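Local coordinates for FIG000988: Predicted permease (Vibrio cholerae, PDB 6MJP), which probably serves as a membrane permease subunit of the LptBFG ABC transporter, which moves lipopolysaccharide from the inner membrane toward the outer membrane, at residues L184-D194 and T206-V216; D154-D162 and Y170-A178. One frame throughout, in Å; residues are numbered along the deposited sequence.

Interaction 1. Residues L184-D194 and T206-V216; sequences LPSVMFSHSGD and TLYDGTRYEGV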
loop_
_atom_site.group_PDB
_atom_site.type_symbol
_atom_site.label_atom_id
_atom_site.label_comp_id
_atom_site.label_asym_id
_atom_site.label_seq_id
_atom_site.Cartn_x
_atom_site.Cartn_y
_atom_site.Cartn_z
ATOM N N LEU D 184 33.606 28.030 -32.432
ATOM C CA LEU D 184 34.303 26.763 -32.561
ATOM C C LEU D 184 34.081 25.902 -31.327
ATOM O O LEU D 184 33.768 26.416 -30.247
ATOM C CB LEU D 184 35.798 27.013 -32.773
ATOM C CG LEU D 184 36.128 27.939 -33.941
ATOM C CD1 LEU D 184 37.624 28.184 -34.025
ATOM C CD2 LEU D 184 35.607 27.340 -35.231
ATOM N N PRO D 185 34.233 24.579 -31.452
ATOM C CA PRO D 185 34.123 23.712 -30.272
ATOM C C PRO D 185 35.136 24.091 -29.205
ATOM O O PRO D 185 36.204 24.639 -29.487
ATOM C CB PRO D 185 34.401 22.310 -30.828
ATOM C CG PRO D 185 35.104 22.545 -32.135
ATOM C CD PRO D 185 34.512 23.807 -32.674
ATOM N N SER D 186 34.792 23.791 -27.960
ATOM C CA SER D 186 35.625 24.219 -26.855
ATOM C C SER D 186 35.431 23.267 -25.690
ATOM O O SER D 186 34.494 22.465 -25.664
ATOM C CB SER D 186 35.295 25.656 -26.444
ATOM O OG SER D 186 33.915 25.769 -26.132
ATOM N N VAL D 187 36.356 23.355 -24.737
ATOM C CA VAL D 187 36.307 22.629 -23.475
ATOM C C VAL D 187 36.899 23.565 -22.431
ATOM O O VAL D 187 38.041 24.018 -22.583
ATOM C CB VAL D 187 37.093 21.302 -23.518
ATOM C CG1 VAL D 187 37.340 20.784 -22.112
ATOM C CG2 VAL D 187 36.365 20.251 -24.334
ATOM N N MET D 188 36.129 23.880 -21.389
ATOM C CA MET D 188 36.601 24.761 -20.329
ATOM C C MET D 188 36.449 24.079 -18.981
ATOM O O MET D 188 35.523 23.291 -18.775
ATOM C CB MET D 188 35.858 26.101 -20.325
ATOM C CG MET D 188 34.372 26.026 -20.086
ATOM S SD MET D 188 33.617 27.506 -20.769
ATOM C CE MET D 188 33.314 26.964 -22.453
ATOM N N PHE D 189 37.369 24.398 -18.071
ATOM C CA PHE D 189 37.426 23.824 -16.735
ATOM C C PHE D 189 37.732 24.930 -15.740
ATOM O O PHE D 189 38.716 25.657 -15.901
ATOM C CB PHE D 189 38.498 22.739 -16.640
ATOM C CG PHE D 189 38.418 21.926 -15.383
ATOM C CD1 PHE D 189 37.595 20.818 -15.323
ATOM C CD2 PHE D 189 39.155 22.269 -14.258
ATOM C CE1 PHE D 189 37.507 20.064 -14.175
ATOM C CE2 PHE D 189 39.066 21.514 -13.102
ATOM C CZ PHE D 189 38.240 20.408 -13.067
ATOM N N SER D 190 36.907 25.044 -14.703
ATOM C CA SER D 190 37.103 26.095 -13.712
ATOM C C SER D 190 37.110 25.519 -12.300
ATOM O O SER D 190 37.162 24.298 -12.115
ATOM C CB SER D 190 36.022 27.163 -13.855
ATOM O OG SER D 190 34.760 26.657 -13.475
ATOM N N HIS D 191 37.081 26.382 -11.292
ATOM C CA HIS D 191 37.071 25.912 -9.918
ATOM C C HIS D 191 35.686 26.004 -9.285
ATOM O O HIS D 191 35.313 25.131 -8.498
ATOM C CB HIS D 191 38.098 26.695 -9.083
ATOM C CG HIS D 191 39.508 26.186 -9.200
ATOM N ND1 HIS D 191 40.464 26.800 -9.983
ATOM C CD2 HIS D 191 40.123 25.128 -8.619
ATOM C CE1 HIS D 191 41.605 26.138 -9.884
ATOM N NE2 HIS D 191 41.425 25.120 -9.062
ATOM N N SER D 192 34.898 27.017 -9.652
ATOM C CA SER D 192 33.582 27.274 -9.079
ATOM C C SER D 192 32.739 28.067 -10.075
ATOM O O SER D 192 33.260 28.928 -10.786
ATOM C CB SER D 192 33.703 28.039 -7.754
ATOM O OG SER D 192 34.620 27.409 -6.877
ATOM N N GLY D 193 31.439 27.779 -10.112
ATOM C CA GLY D 193 30.535 28.435 -11.038
ATOM C C GLY D 193 29.094 28.296 -10.601
ATOM O O GLY D 193 28.687 27.254 -10.081
ATOM N N ASP D 194 28.313 29.352 -10.825
ATOM C CA ASP D 194 26.903 29.410 -10.453
ATOM C C ASP D 194 26.004 29.256 -11.677
ATOM O O ASP D 194 26.444 29.381 -12.824
ATOM C CB ASP D 194 26.571 30.733 -9.746
ATOM C CG ASP D 194 27.128 30.802 -8.338
ATOM O OD1 ASP D 194 27.901 29.899 -7.957
ATOM O OD2 ASP D 194 26.787 31.761 -7.609
ATOM N N THR D 206 27.608 30.840 -14.919
ATOM C CA THR D 206 28.856 31.583 -14.826
ATOM C C THR D 206 29.940 30.671 -14.260
ATOM O O THR D 206 29.645 29.797 -13.445
ATOM C CB THR D 206 28.683 32.835 -13.955
ATOM O OG1 THR D 206 29.942 33.503 -13.814
ATOM C CG2 THR D 206 28.141 32.470 -12.581
ATOM N N LEU D 207 31.187 30.847 -14.706
ATOM C CA LEU D 207 32.323 30.079 -14.204
ATOM C C LEU D 207 33.360 31.009 -13.582
ATOM O O LEU D 207 33.594 32.112 -14.080
ATOM C CB LEU D 207 32.984 29.254 -15.322
ATOM C CG LEU D 207 32.213 28.027 -15.815
ATOM C CD1 LEU D 207 33.085 27.159 -16.696
ATOM C CD2 LEU D 207 31.685 27.224 -14.643
ATOM N N TYR D 208 34.018 30.550 -12.510
ATOM C CA TYR D 208 34.965 31.392 -11.768
ATOM C C TYR D 208 36.332 30.723 -11.672
ATOM O O TYR D 208 36.415 29.535 -11.345
ATOM C CB TYR D 208 34.448 31.694 -10.354
ATOM C CG TYR D 208 33.101 32.381 -10.286
ATOM C CD1 TYR D 208 32.720 33.331 -11.230
ATOM C CD2 TYR D 208 32.215 32.085 -9.265
ATOM C CE1 TYR D 208 31.487 33.960 -11.150
ATOM C CE2 TYR D 208 30.987 32.703 -9.175
ATOM C CZ TYR D 208 30.625 33.637 -10.116
ATOM O OH TYR D 208 29.394 34.240 -10.007
ATOM N N ASP D 209 37.402 31.485 -11.929
ATOM C CA ASP D 209 38.755 30.953 -11.789
ATOM C C ASP D 209 38.977 29.686 -12.613
ATOM O O ASP D 209 39.087 28.593 -12.048
ATOM C CB ASP D 209 39.064 30.666 -10.307
ATOM C CG ASP D 209 40.569 30.545 -10.019
ATOM O OD1 ASP D 209 41.394 30.625 -10.962
ATOM O OD2 ASP D 209 40.934 30.390 -8.829
ATOM N N GLY D 210 39.054 29.812 -13.932
ATOM C CA GLY D 210 39.347 28.667 -14.764
ATOM C C GLY D 210 40.048 29.056 -16.049
ATOM O O GLY D 210 40.519 30.185 -16.208
ATOM N N THR D 211 40.126 28.093 -16.967
ATOM C CA THR D 211 40.684 28.305 -18.298
ATOM C C THR D 211 39.786 27.617 -19.319
ATOM O O THR D 211 39.261 26.529 -19.058
ATOM C CB THR D 211 42.131 27.780 -18.394
ATOM O OG1 THR D 211 42.191 26.435 -17.908
ATOM C CG2 THR D 211 43.048 28.619 -17.543
ATOM N N ARG D 212 39.571 28.268 -20.459
ATOM C CA ARG D 212 38.792 27.706 -21.555
ATOM C C ARG D 212 39.716 27.373 -22.717
ATOM O O ARG D 212 40.608 28.159 -23.043
ATOM C CB ARG D 212 37.710 28.680 -22.021
ATOM C CG ARG D 212 37.161 28.354 -23.386
ATOM C CD ARG D 212 35.880 29.095 -23.664
ATOM N NE ARG D 212 35.303 28.678 -24.934
ATOM C CZ ARG D 212 34.093 29.024 -25.357
ATOM N NH1 ARG D 212 33.322 29.795 -24.604
ATOM N NH2 ARG D 212 33.656 28.597 -26.531
ATOM N N TYR D 213 39.508 26.211 -23.337
ATOM C CA TYR D 213 40.360 25.719 -24.421
ATOM C C TYR D 213 39.505 25.533 -25.670
ATOM O O TYR D 213 38.711 24.592 -25.744
ATOM C CB TYR D 213 41.050 24.409 -24.026
ATOM C CG TYR D 213 41.787 24.476 -22.697
ATOM C CD1 TYR D 213 41.114 24.300 -21.496
ATOM C CD2 TYR D 213 43.154 24.717 -22.645
ATOM C CE1 TYR D 213 41.779 24.369 -20.282
ATOM C CE2 TYR D 213 43.827 24.788 -21.436
ATOM C CZ TYR D 213 43.137 24.612 -20.259
ATOM O OH TYR D 213 43.803 24.681 -19.057
ATOM N N GLU D 214 39.665 26.426 -26.654
ATOM C CA GLU D 214 38.904 26.378 -27.903
ATOM C C GLU D 214 39.739 25.687 -28.977
ATOM O O GLU D 214 40.769 26.216 -29.407
ATOM C CB GLU D 214 38.508 27.782 -28.359
ATOM C CG GLU D 214 37.520 27.789 -29.519
ATOM C CD GLU D 214 37.052 29.180 -29.900
ATOM O OE1 GLU D 214 37.897 30.093 -29.975
ATOM O OE2 GLU D 214 35.833 29.361 -30.120
ATOM N N GLY D 215 39.289 24.522 -29.426
ATOM C CA GLY D 215 40.045 23.794 -30.423
ATOM C C GLY D 215 39.503 22.392 -30.614
ATOM O O GLY D 215 38.417 22.055 -30.146
ATOM N N VAL D 216 40.290 21.586 -31.321
ATOM C CA VAL D 216 39.926 20.214 -31.668
ATOM C C VAL D 216 41.091 19.298 -31.299
ATOM O O VAL D 216 42.258 19.692 -31.458
ATOM C CB VAL D 216 39.556 20.108 -33.158
ATOM C CG1 VAL D 216 39.404 18.660 -33.594
ATOM C CG2 VAL D 216 38.269 20.869 -33.434
#

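Interaction 2. Residues D154-D162 and Y170-A178; sequences DGSSVVFID and YNVFVAQLA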
loop_
_atom_site.group_PDB
_atom_site.type_symbol
_atom_site.label_atom_id
_atom_site.label_comp_id
_atom_site.label_asym_id
_atom_site.label_seq_id
_atom_site.Cartn_x
_atom_site.Cartn_y
_atom_site.Cartn_z
ATOM N N ASP D 154 19.829 23.365 -24.052
ATOM C CA ASP D 154 20.302 23.555 -25.417
ATOM C C ASP D 154 20.739 22.231 -26.029
ATOM O O ASP D 154 20.510 21.987 -27.217
ATOM C CB ASP D 154 21.447 24.572 -25.445
ATOM C CG ASP D 154 20.977 25.992 -25.184
ATOM O OD1 ASP D 154 19.761 26.182 -24.978
ATOM O OD2 ASP D 154 21.818 26.917 -25.178
ATOM N N GLY D 155 21.356 21.361 -25.230
ATOM C CA GLY D 155 21.898 20.119 -25.736
ATOM C C GLY D 155 23.244 20.232 -26.420
ATOM O O GLY D 155 23.812 19.202 -26.799
ATOM N N SER D 156 23.777 21.446 -26.585
ATOM C CA SER D 156 25.052 21.661 -27.255
ATOM C C SER D 156 26.247 21.639 -26.311
ATOM O O SER D 156 27.389 21.622 -26.788
ATOM C CB SER D 156 25.031 22.996 -27.999
ATOM O OG SER D 156 24.721 24.047 -27.103
ATOM N N SER D 157 26.021 21.660 -24.997
ATOM C CA SER D 157 27.094 21.606 -24.017
ATOM C C SER D 157 26.838 20.472 -23.036
ATOM O O SER D 157 25.695 20.222 -22.645
ATOM C CB SER D 157 27.240 22.939 -23.257
ATOM O OG SER D 157 26.046 23.303 -22.589
ATOM N N VAL D 158 27.912 19.793 -22.642
ATOM C CA VAL D 158 27.876 18.738 -21.635
ATOM C C VAL D 158 28.563 19.266 -20.381
ATOM O O VAL D 158 29.756 19.594 -20.411
ATOM C CB VAL D 158 28.551 17.452 -22.135
ATOM C CG1 VAL D 158 28.585 16.408 -21.041
ATOM C CG2 VAL D 158 27.833 16.922 -23.363
ATOM N N VAL D 159 27.818 19.350 -19.283
ATOM C CA VAL D 159 28.316 19.913 -18.033
ATOM C C VAL D 159 28.528 18.787 -17.032
ATOM O O VAL D 159 27.719 17.859 -16.946
ATOM C CB VAL D 159 27.346 20.967 -17.468
ATOM C CG1 VAL D 159 27.982 21.698 -16.298
ATOM C CG2 VAL D 159 26.938 21.941 -18.555
ATOM N N PHE D 160 29.618 18.872 -16.277
ATOM C CA PHE D 160 29.947 17.874 -15.265
ATOM C C PHE D 160 30.450 18.622 -14.039
ATOM O O PHE D 160 31.518 19.242 -14.079
ATOM C CB PHE D 160 30.987 16.878 -15.785
ATOM C CG PHE D 160 31.442 15.876 -14.757
ATOM C CD1 PHE D 160 30.781 14.670 -14.603
ATOM C CD2 PHE D 160 32.538 16.141 -13.946
ATOM C CE1 PHE D 160 31.197 13.746 -13.651
ATOM C CE2 PHE D 160 32.957 15.225 -12.994
ATOM C CZ PHE D 160 32.283 14.024 -12.846
ATOM N N ILE D 161 29.679 18.576 -12.957
ATOM C CA ILE D 161 30.008 19.261 -11.713
ATOM C C ILE D 161 30.376 18.215 -10.668
ATOM O O ILE D 161 29.816 17.113 -10.660
ATOM C CB ILE D 161 28.838 20.142 -11.232
ATOM C CG1 ILE D 161 28.321 21.012 -12.376
ATOM C CG2 ILE D 161 29.258 21.022 -10.067
ATOM C CD1 ILE D 161 27.035 20.506 -12.971
ATOM N N ASP D 162 31.334 18.554 -9.802
ATOM C CA ASP D 162 31.767 17.654 -8.737
ATOM C C ASP D 162 30.872 17.761 -7.505
ATOM O O ASP D 162 30.216 16.789 -7.122
ATOM C CB ASP D 162 33.219 17.943 -8.346
ATOM C CG ASP D 162 34.210 17.412 -9.349
ATOM O OD1 ASP D 162 33.766 16.935 -10.414
ATOM O OD2 ASP D 162 35.428 17.468 -9.073
ATOM N N TYR D 170 32.798 23.833 -6.552
ATOM C CA TYR D 170 32.146 23.234 -7.710
ATOM C C TYR D 170 33.069 22.273 -8.459
ATOM O O TYR D 170 32.730 21.090 -8.640
ATOM C CB TYR D 170 31.633 24.314 -8.637
ATOM C CG TYR D 170 30.421 25.075 -8.163
ATOM C CD1 TYR D 170 29.134 24.592 -8.394
ATOM C CD2 TYR D 170 30.561 26.296 -7.526
ATOM C CE1 TYR D 170 28.030 25.303 -7.975
ATOM C CE2 TYR D 170 29.467 27.010 -7.110
ATOM C CZ TYR D 170 28.211 26.506 -7.337
ATOM O OH TYR D 170 27.112 27.206 -6.942
ATOM N N ASN D 171 34.168 22.791 -8.990
ATOM C CA ASN D 171 35.086 22.049 -9.853
ATOM C C ASN D 171 34.373 21.626 -11.143
ATOM O O ASN D 171 34.211 20.439 -11.440
ATOM C CB ASN D 171 35.679 20.836 -9.106
ATOM C CG ASN D 171 37.017 20.401 -9.627
ATOM O OD1 ASN D 171 37.833 21.230 -10.031
ATOM N ND2 ASN D 171 37.254 19.090 -9.626
ATOM N N VAL D 172 33.924 22.637 -11.897
ATOM C CA VAL D 172 33.088 22.439 -13.079
ATOM C C VAL D 172 33.934 22.044 -14.283
ATOM O O VAL D 172 35.080 22.478 -14.444
ATOM C CB VAL D 172 32.285 23.720 -13.377
ATOM C CG1 VAL D 172 31.298 23.485 -14.502
ATOM C CG2 VAL D 172 31.579 24.199 -12.130
ATOM N N PHE D 173 33.343 21.219 -15.147
ATOM C CA PHE D 173 33.906 20.840 -16.438
ATOM C C PHE D 173 32.815 20.973 -17.490
ATOM O O PHE D 173 31.776 20.315 -17.387
ATOM C CB PHE D 173 34.440 19.404 -16.407
ATOM C CG PHE D 173 34.667 18.807 -17.775
ATOM C CD1 PHE D 173 35.870 19.000 -18.438
ATOM C CD2 PHE D 173 33.684 18.055 -18.401
ATOM C CE1 PHE D 173 36.086 18.460 -19.696
ATOM C CE2 PHE D 173 33.893 17.515 -19.661
ATOM C CZ PHE D 173 35.094 17.714 -20.306
ATOM N N VAL D 174 33.053 21.794 -18.510
ATOM C CA VAL D 174 32.081 22.022 -19.574
ATOM C C VAL D 174 32.693 21.599 -20.904
ATOM O O VAL D 174 33.782 22.062 -21.271
ATOM C CB VAL D 174 31.630 23.492 -19.626
ATOM C CG1 VAL D 174 30.555 23.673 -20.682
ATOM C CG2 VAL D 174 31.114 23.927 -18.280
ATOM N N ALA D 175 31.987 20.731 -21.629
ATOM C CA ALA D 175 32.449 20.196 -22.902
ATOM C C ALA D 175 31.470 20.574 -23.998
ATOM O O ALA D 175 30.260 20.391 -23.843
ATOM C CB ALA D 175 32.598 18.674 -22.846
ATOM N N GLN D 176 31.987 21.090 -25.108
ATOM C CA GLN D 176 31.155 21.446 -26.257
ATOM C C GLN D 176 31.881 20.962 -27.507
ATOM O O GLN D 176 32.788 21.632 -28.008
ATOM C CB GLN D 176 30.882 22.943 -26.307
ATOM C CG GLN D 176 30.172 23.407 -27.566
ATOM C CD GLN D 176 30.046 24.916 -27.644
ATOM O OE1 GLN D 176 29.964 25.595 -26.620
ATOM N NE2 GLN D 176 30.036 25.447 -28.863
ATOM N N LEU D 177 31.485 19.794 -27.999
ATOM C CA LEU D 177 32.145 19.158 -29.126
ATOM C C LEU D 177 31.504 19.509 -30.458
ATOM O O LEU D 177 31.972 19.037 -31.500
ATOM C CB LEU D 177 32.151 17.638 -28.937
ATOM C CG LEU D 177 33.036 17.098 -27.811
ATOM C CD1 LEU D 177 32.735 15.624 -27.594
ATOM C CD2 LEU D 177 34.528 17.321 -28.089
ATOM N N ALA D 178 30.456 20.328 -30.456
ATOM C CA ALA D 178 29.779 20.710 -31.678
ATOM C C ALA D 178 29.915 22.209 -31.907
ATOM O O ALA D 178 29.885 22.992 -30.953
ATOM C CB ALA D 178 28.288 20.340 -31.633
#

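Interaction 1. Residues L184-D194 and T206-V216
Tyr208 O is gripped by two successive backbone N-H groups, those of His191 (N to O 3.2 Å) and, more weakly, Ser192 (N to O 3.4 Å). Two residues facing one across an antiparallel pair make a classic beta bulge, here placed where both segments turn a corner, at His191 and Asp209. The imidazole of His191 adds a side-chain bond to the next carbonyl: ND1 donates to Asp209 O at 3.1 Å, with the acceptor 18° out of the ring plane.

On one side of the bend, strands 186-190 and 210-214 run antiparallel, their axes at 171°. Val187 N bonds to Tyr213 O at 2.8 Å and Phe189 N to Thr211 O at 3.0 Å, each pair completed by the reciprocal bond. On the face carrying Met188 and Arg212, the arginine chain is extended from CG to NE, and the thioether bends at its last torsion (chi3 89°) to lay CE over one face of the guanidinium, 3.2 Å above its plane and offset toward the rim. That methyl also meets Arg212 CD at 3.5 Å, while Met188 CG leans on Leu207 CD1 at 3.8 Å, tying the two sides of the corner together. On the other face Tyr213 OH is hydrogen-bonded to Thr211 OG1 and to Leu183 N of the LptG chain.

A cation-pi contact joins Arg212 to Phe42 of the LptC chain, and within the sheet strand 173-176 flanks 186-190 while strand 223-227 flanks 210-214.

Interaction 2. Residues D154-D162 and Y170-A178
Val158 and Ala175 form a hydrogen-bonded pair, with Val158 N to Ala175 O at 2.7 Å and an almost straight N-H...O angle of 177°, in an antiparallel beta hairpin of the periplasmic beta-jellyroll domain found in LptF and LptG. Phe160 and Phe173 make the next such pair, with Phe160 N to Phe173 O at 2.8 Å. Their side chains share the face of Val158 and Ala175; CB of Phe160 comes in at the edge of the Phe173 ring, 3.9 Å from CD2, while the ring of Phe160, with CG anti to the backbone N (chi1 176°), leads away from strand 173-176. On the opposite face Val159 CG1 reaches both Val172 CG1 at 4.2 Å and Val174 CG2.

Toward the closed end of the hairpin, Ile161 CG2 lies in the plane of the Tyr170 ring, at its edge, and Asp162 N bonds to Tyr170 O. Asn171 ND2 donates to Asp162 OD2 from above the carboxylate plane, the two flat groups being turned 72° apart.

Farther out, the Phe149 ring meets that of Phe160, and Phe158 of the LptG chain stacks on Phe173. At the far end Gln176, its side chain extended, directs NE2 to Ala178 O at 3.2 Å, the acceptor lying in the amide plane.

How the interactions relate
The centres of the two interactions lie about 9 Å apart, and interaction 2 closes before interaction 1 opens along the chain. The joint between them is the pairing of strand 173-176 with strand 186-190, in which Met188 O meets Val174 N at 2.9 Å in a probable hydrogen bond. Both therefore belong to one antiparallel sheet whose own strands lie in chain order, although strands 192-196 and 203-208, which belong to a second sheet, come between 186-190 and 210-214. Interaction 1 continues past a corner into that second sheet. Together they build neighbouring strands of the periplasmic beta-jellyroll-like domain, while LptG and LptC chains of the transporter assembly touch both.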